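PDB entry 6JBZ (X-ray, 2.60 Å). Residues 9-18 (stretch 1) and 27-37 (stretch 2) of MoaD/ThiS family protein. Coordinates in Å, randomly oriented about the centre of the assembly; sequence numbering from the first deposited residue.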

ATOM      1  N   ALA B   9     -57.992  -9.930 -11.358  1.00 48.43           N
ATOM      2  CA  ALA B   9     -57.072 -11.016 -11.067  1.00 55.61           C
ATOM      3  C   ALA B   9     -55.950 -10.549 -10.126  1.00 57.72           C
ATOM      4  O   ALA B   9     -56.174 -10.273  -8.964  1.00 58.50           O
ATOM      5  CB  ALA B   9     -56.515 -11.599 -12.367  1.00 37.29           C
ATOM      6  N   GLY B  10     -54.747 -10.445 -10.648  1.00 46.00           N
ATOM      7  CA  GLY B  10     -53.645  -9.905  -9.924  1.00 42.02           C
ATOM      8  C   GLY B  10     -52.653 -10.869  -9.371  1.00 47.13           C
ATOM      9  O   GLY B  10     -52.957 -11.992  -9.079  1.00 47.47           O
ATOM     10  N   ILE B  11     -51.448 -10.369  -9.197  1.00 35.91           N
ATOM     11  CA  ILE B  11     -50.399 -11.124  -8.604  1.00 33.93           C
ATOM     12  C   ILE B  11     -49.777 -10.309  -7.513  1.00 39.18           C
ATOM     13  O   ILE B  11     -49.856  -9.118  -7.493  1.00 37.62           O
ATOM     14  CB  ILE B  11     -49.341 -11.505  -9.615  1.00 34.92           C
ATOM     15  CG1 ILE B  11     -48.796 -10.286 -10.303  1.00 34.17           C
ATOM     16  CG2 ILE B  11     -49.924 -12.428 -10.635  1.00 36.20           C
ATOM     17  CD1 ILE B  11     -47.405 -10.483 -10.816  1.00 35.65           C
ATOM     18  N   GLN B  12     -49.161 -10.999  -6.592  1.00 34.80           N
ATOM     19  CA  GLN B  12     -48.540 -10.392  -5.465  1.00 32.51           C
ATOM     20  C   GLN B  12     -47.070 -10.638  -5.589  1.00 34.27           C
ATOM     21  O   GLN B  12     -46.664 -11.698  -5.948  1.00 36.31           O
ATOM     22  CB  GLN B  12     -49.075 -11.043  -4.226  1.00 33.12           C
ATOM     23  CG  GLN B  12     -49.111 -10.151  -3.023  1.00 46.56           C
ATOM     24  CD  GLN B  12     -49.744 -10.840  -1.859  1.00 48.16           C
ATOM     25  OE1 GLN B  12     -50.634 -11.634  -2.040  1.00 53.95           O
ATOM     26  NE2 GLN B  12     -49.294 -10.541  -0.672  1.00 43.41           N
ATOM     27  N   VAL B  13     -46.273  -9.624  -5.344  1.00 29.30           N
ATOM     28  CA  VAL B  13     -44.840  -9.773  -5.341  1.00 32.54           C
ATOM     29  C   VAL B  13     -44.264  -9.170  -4.086  1.00 32.97           C
ATOM     30  O   VAL B  13     -44.870  -8.359  -3.468  1.00 33.81           O
ATOM     31  CB  VAL B  13     -44.166  -9.123  -6.557  1.00 35.65           C
ATOM     32  CG1 VAL B  13     -44.598  -9.766  -7.842  1.00 29.09           C
ATOM     33  CG2 VAL B  13     -44.380  -7.640  -6.572  1.00 30.36           C
ATOM     34  N   THR B  14     -43.088  -9.613  -3.713  1.00 31.08           N
ATOM     35  CA  THR B  14     -42.397  -9.039  -2.602  1.00 27.76           C
ATOM     36  C   THR B  14     -41.295  -8.137  -3.078  1.00 32.54           C
ATOM     37  O   THR B  14     -40.445  -8.560  -3.782  1.00 31.22           O
ATOM     38  CB  THR B  14     -41.761 -10.105  -1.737  1.00 32.38           C
ATOM     39  OG1 THR B  14     -42.763 -10.990  -1.270  1.00 38.19           O
ATOM     40  CG2 THR B  14     -41.124  -9.487  -0.568  1.00 28.28           C
ATOM     41  N   VAL B  15     -41.346  -6.878  -2.687  1.00 28.10           N
ATOM     42  CA  VAL B  15     -40.227  -5.952  -2.811  1.00 30.40           C
ATOM     43  C   VAL B  15     -39.396  -6.004  -1.531  1.00 31.72           C
ATOM     44  O   VAL B  15     -39.925  -5.782  -0.449  1.00 32.56           O
ATOM     45  CB  VAL B  15     -40.688  -4.487  -3.051  1.00 30.25           C
ATOM     46  CG1 VAL B  15     -39.490  -3.541  -3.072  1.00 30.74           C
ATOM     47  CG2 VAL B  15     -41.482  -4.373  -4.332  1.00 33.19           C
ATOM     48  N   ARG B  16     -38.109  -6.314  -1.653  1.00 31.62           N
ATOM     49  CA  ARG B  16     -37.168  -6.124  -0.553  1.00 31.88           C
ATOM     50  C   ARG B  16     -36.317  -4.877  -0.787  1.00 30.83           C
ATOM     51  O   ARG B  16     -35.637  -4.759  -1.804  1.00 34.29           O
ATOM     52  CB  ARG B  16     -36.273  -7.343  -0.384  1.00 29.86           C
ATOM     53  CG  ARG B  16     -37.037  -8.617  -0.196  1.00 34.62           C
ATOM     54  CD  ARG B  16     -36.118  -9.731   0.235  1.00 39.33           C
ATOM     55  NE  ARG B  16     -34.958  -9.855  -0.648  1.00 43.86           N
ATOM     56  CZ  ARG B  16     -33.907 -10.632  -0.388  1.00 44.65           C
ATOM     57  NH1 ARG B  16     -33.880 -11.358   0.723  1.00 33.67           N
ATOM     58  NH2 ARG B  16     -32.883 -10.684  -1.235  1.00 46.14           N
ATOM     59  N   TYR B  17     -36.368  -3.947   0.160  1.00 32.00           N
ATOM     60  CA  TYR B  17     -35.647  -2.681   0.066  1.00 29.54           C
ATOM     61  C   TYR B  17     -34.301  -2.723   0.791  1.00 30.72           C
ATOM     62  O   TYR B  17     -34.179  -3.401   1.801  1.00 30.65           O
ATOM     63  CB  TYR B  17     -36.471  -1.562   0.667  1.00 28.25           C
ATOM     64  CG  TYR B  17     -37.734  -1.183  -0.067  1.00 36.50           C
ATOM     65  CD1 TYR B  17     -37.678  -0.417  -1.224  1.00 34.23           C
ATOM     66  CD2 TYR B  17     -38.990  -1.534   0.435  1.00 30.99           C
ATOM     67  CE1 TYR B  17     -38.821  -0.046  -1.874  1.00 33.77           C
ATOM     68  CE2 TYR B  17     -40.145  -1.156  -0.216  1.00 27.76           C
ATOM     69  CZ  TYR B  17     -40.054  -0.411  -1.369  1.00 33.28           C
ATOM     70  OH  TYR B  17     -41.193  -0.013  -2.036  1.00 35.14           O
ATOM     71  N   PHE B  18     -33.313  -1.969   0.307  1.00 27.96           N
ATOM     72  CA  PHE B  18     -32.030  -1.893   1.002  1.00 29.23           C
ATOM     73  C   PHE B  18     -31.531  -0.468   1.176  1.00 31.29           C
ATOM     74  O   PHE B  18     -31.848   0.423   0.376  1.00 29.38           O
ATOM     75  CB  PHE B  18     -30.977  -2.741   0.270  1.00 27.80           C
ATOM     76  CG  PHE B  18     -31.268  -4.213   0.330  1.00 32.52           C
ATOM     77  CD1 PHE B  18     -30.896  -4.963   1.449  1.00 24.88           C
ATOM     78  CD2 PHE B  18     -31.969  -4.838  -0.695  1.00 29.69           C
ATOM     79  CE1 PHE B  18     -31.185  -6.308   1.518  1.00 26.56           C
ATOM     80  CE2 PHE B  18     -32.266  -6.188  -0.618  1.00 28.01           C
ATOM     81  CZ  PHE B  18     -31.877  -6.918   0.480  1.00 28.25           C
ATOM     82  N   ALA B  27     -39.703   0.704   5.314  1.00 33.91           N
ATOM     83  CA  ALA B  27     -39.812  -0.729   5.619  1.00 33.62           C
ATOM     84  C   ALA B  27     -38.823  -1.552   4.806  1.00 32.46           C
ATOM     85  O   ALA B  27     -38.403  -1.136   3.726  1.00 33.25           O
ATOM     86  CB  ALA B  27     -41.235  -1.224   5.366  1.00 28.04           C
ATOM     87  N   GLY B  28     -38.469  -2.726   5.325  1.00 32.93           N
ATOM     88  CA  GLY B  28     -37.483  -3.587   4.690  1.00 29.07           C
ATOM     89  C   GLY B  28     -38.073  -4.429   3.574  1.00 34.17           C
ATOM     90  O   GLY B  28     -37.347  -4.925   2.695  1.00 32.25           O
ATOM     91  N   SER B  29     -39.394  -4.605   3.609  1.00 33.31           N
ATOM     92  CA  SER B  29     -40.086  -5.263   2.513  1.00 32.77           C
ATOM     93  C   SER B  29     -41.557  -4.890   2.461  1.00 36.97           C
ATOM     94  O   SER B  29     -42.119  -4.394   3.441  1.00 36.33           O
ATOM     95  CB  SER B  29     -39.947  -6.783   2.605  1.00 32.26           C
ATOM     96  OG  SER B  29     -40.850  -7.309   3.549  1.00 34.43           O
ATOM     97  N   GLU B  30     -42.166  -5.151   1.303  1.00 36.55           N
ATOM     98  CA  GLU B  30     -43.555  -4.811   1.025  1.00 31.68           C
ATOM     99  C   GLU B  30     -44.113  -5.864   0.076  1.00 33.64           C
ATOM    100  O   GLU B  30     -43.453  -6.211  -0.902  1.00 32.40           O
ATOM    101  CB  GLU B  30     -43.634  -3.414   0.406  1.00 33.10           C
ATOM    102  CG  GLU B  30     -45.015  -2.785   0.268  1.00 33.33           C
ATOM    103  CD  GLU B  30     -44.938  -1.335  -0.233  1.00 37.77           C
ATOM    104  OE1 GLU B  30     -43.844  -0.884  -0.646  1.00 43.90           O
ATOM    105  OE2 GLU B  30     -45.961  -0.625  -0.211  1.00 41.07           O
ATOM    106  N   LYS B  31     -45.295  -6.404   0.369  1.00 33.75           N
ATOM    107  CA  LYS B  31     -45.999  -7.220  -0.617  1.00 31.65           C
ATOM    108  C   LYS B  31     -46.831  -6.298  -1.495  1.00 31.48           C
ATOM    109  O   LYS B  31     -47.648  -5.537  -1.001  1.00 32.78           O
ATOM    110  CB  LYS B  31     -46.873  -8.266   0.055  1.00 32.80           C
ATOM    111  CG  LYS B  31     -46.140  -9.547   0.390  1.00 41.67           C
ATOM    112  CD  LYS B  31     -46.780 -10.238   1.580  1.00 50.46           C
ATOM    113  CE  LYS B  31     -46.124 -11.578   1.875  1.00 60.14           C
ATOM    114  NZ  LYS B  31     -46.739 -12.227   3.070  1.00 64.80           N
ATOM    115  N   VAL B  32     -46.604  -6.343  -2.797  1.00 30.53           N
ATOM    116  CA  VAL B  32     -47.290  -5.440  -3.721  1.00 30.22           C
ATOM    117  C   VAL B  32     -48.190  -6.231  -4.676  1.00 28.19           C
ATOM    118  O   VAL B  32     -47.757  -7.225  -5.252  1.00 33.32           O
ATOM    119  CB  VAL B  32     -46.275  -4.607  -4.539  1.00 31.49           C
ATOM    120  CG1 VAL B  32     -46.979  -3.528  -5.371  1.00 27.70           C
ATOM    121  CG2 VAL B  32     -45.227  -3.999  -3.617  1.00 29.54           C
ATOM    122  N   THR B  33     -49.438  -5.804  -4.836  1.00 28.63           N
ATOM    123  CA  THR B  33     -50.350  -6.453  -5.780  1.00 29.83           C
ATOM    124  C   THR B  33     -50.392  -5.738  -7.139  1.00 28.99           C
ATOM    125  O   THR B  33     -50.602  -4.534  -7.219  1.00 29.07           O
ATOM    126  CB  THR B  33     -51.773  -6.530  -5.224  1.00 31.30           C
ATOM    127  OG1 THR B  33     -51.799  -7.414  -4.103  1.00 32.29           O
ATOM    128  CG2 THR B  33     -52.734  -7.059  -6.291  1.00 33.65           C
ATOM    129  N   LEU B  34     -50.183  -6.487  -8.208  1.00 28.66           N
ATOM    130  CA  LEU B  34     -50.263  -5.923  -9.545  1.00 28.46           C
ATOM    131  C   LEU B  34     -51.120  -6.795 -10.468  1.00 31.62           C
ATOM    132  O   LEU B  34     -51.469  -7.926 -10.132  1.00 32.74           O
ATOM    133  CB  LEU B  34     -48.868  -5.763 -10.135  1.00 28.64           C
ATOM    134  CG  LEU B  34     -47.758  -5.152  -9.288  1.00 27.13           C
ATOM    135  CD1 LEU B  34     -46.802  -6.235  -8.878  1.00 30.03           C
ATOM    136  CD2 LEU B  34     -47.025  -4.074 -10.061  1.00 25.52           C
ATOM    137  N   ARG B  35     -51.464  -6.254 -11.629  1.00 33.15           N
ATOM    138  CA  ARG B  35     -52.111  -7.015 -12.684  1.00 28.60           C
ATOM    139  C   ARG B  35     -51.224  -8.178 -13.066  1.00 35.35           C
ATOM    140  O   ARG B  35     -50.011  -8.103 -12.878  1.00 41.96           O
ATOM    141  CB  ARG B  35     -52.370  -6.129 -13.897  1.00 30.43           C
ATOM    142  CG  ARG B  35     -51.129  -5.879 -14.735  1.00 32.83           C
ATOM    143  CD  ARG B  35     -51.391  -4.875 -15.839  1.00 31.01           C
ATOM    144  NE  ARG B  35     -50.213  -4.671 -16.678  1.00 37.44           N
ATOM    145  CZ  ARG B  35     -49.848  -5.468 -17.684  1.00 38.63           C
ATOM    146  NH1 ARG B  35     -50.564  -6.542 -17.992  1.00 36.44           N
ATOM    147  NH2 ARG B  35     -48.763  -5.190 -18.388  1.00 32.17           N
ATOM    148  N   SER B  36     -51.806  -9.264 -13.570  1.00 38.31           N
ATOM    149  CA  SER B  36     -50.990 -10.330 -14.156  1.00 36.52           C
ATOM    150  C   SER B  36     -50.188  -9.774 -15.319  1.00 33.93           C
ATOM    151  O   SER B  36     -50.721  -9.038 -16.154  1.00 36.33           O
ATOM    152  CB  SER B  36     -51.847 -11.504 -14.637  1.00 34.96           C
ATOM    153  OG  SER B  36     -52.252 -12.320 -13.552  1.00 47.54           O
ATOM    154  N   GLY B  37     -48.903 -10.106 -15.368  1.00 34.42           N
ATOM    155  CA  GLY B  37     -48.071  -9.668 -16.477  1.00 34.51           C
ATOM    156  C   GLY B  37     -47.508  -8.269 -16.284  1.00 40.32           C
ATOM    157  O   GLY B  37     -46.833  -7.736 -17.173  1.00 39.34           O
TER

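Two antiparallel strands, one in each stretch of the same chain, run side by side with their N-to-C directions 152° apart and bury 836 Å² between the two stretches. The pairing is a regular backbone ladder. I11 faces L34, V13 faces V32 and V15 faces E30 as hydrogen-bonded pairs, each closed by two bonds: I11 N to L34 O (2.6 Å) and L34 N to I11 O (2.7 Å); V13 N to V32 O (2.8 Å) and V32 N to V13 O (2.7 Å); V15 N to E30 O (2.8 Å) and E30 N to V15 O (2.9 Å). A single further bond, Y17 N to G28 O (2.9 Å), extends the ladder beyond the last of these pairs. Between the hydrogen-bonded pairs, the alternate residues bring their CA atoms closer, and CA-H...O contacts fill the gaps, as from Q12 CA to V32 O (3.3 Å) and from S29 CA to V15 O (3.0 Å).

I11 has the largest covered area, 86 Å². Besides its two backbone bonds, its side chain reaches past the strand end: I11 CG1 lies 3.6 Å from R35 O and I11 CG2 lies 3.7 Å from S36 OG, so the side chain packs against the backbone of R35 and the side chain of S36, just after the strand. Just before it, G10 CA sits 2.9 Å from L34 O. A CB on G10 would come tight against that same oxygen, and its backbone angles by themselves call for glycine.

Y17, covered over 79 Å², anchors the other end. Its CA-to-CB bond points toward the second stretch, and the ring runs alongside it, with Y17 CD2 3.4 Å from A27 O. The hydroxyl then donates to a carboxylate, Y17 OH to E30 OE1 (3.1 Å), which lies near the ring plane at its edge. E30, with chi1 and chi2 both t, is extended enough to meet it, so this residue is tied to the first stretch by its backbone at V15 and by its side chain at Y17.

Between these ends, the face carrying I11, V13, V15, E30, V32 and L34 is mostly apolar, with E30 the charged exception. V13 CG2 packs 3.6 Å from L34 CD1, and V15 CG2 lies 3.8 Å from V32 CG2, so each valine of the first strand touches the residue two along from its backbone partner on the same face. The face carrying Q12, T14, R16, S29, K31 and T33 is more polar, yet its cross-strand meetings are van der Waals contacts, such as Q12 NE2 against K31 CD at 3.4 Å.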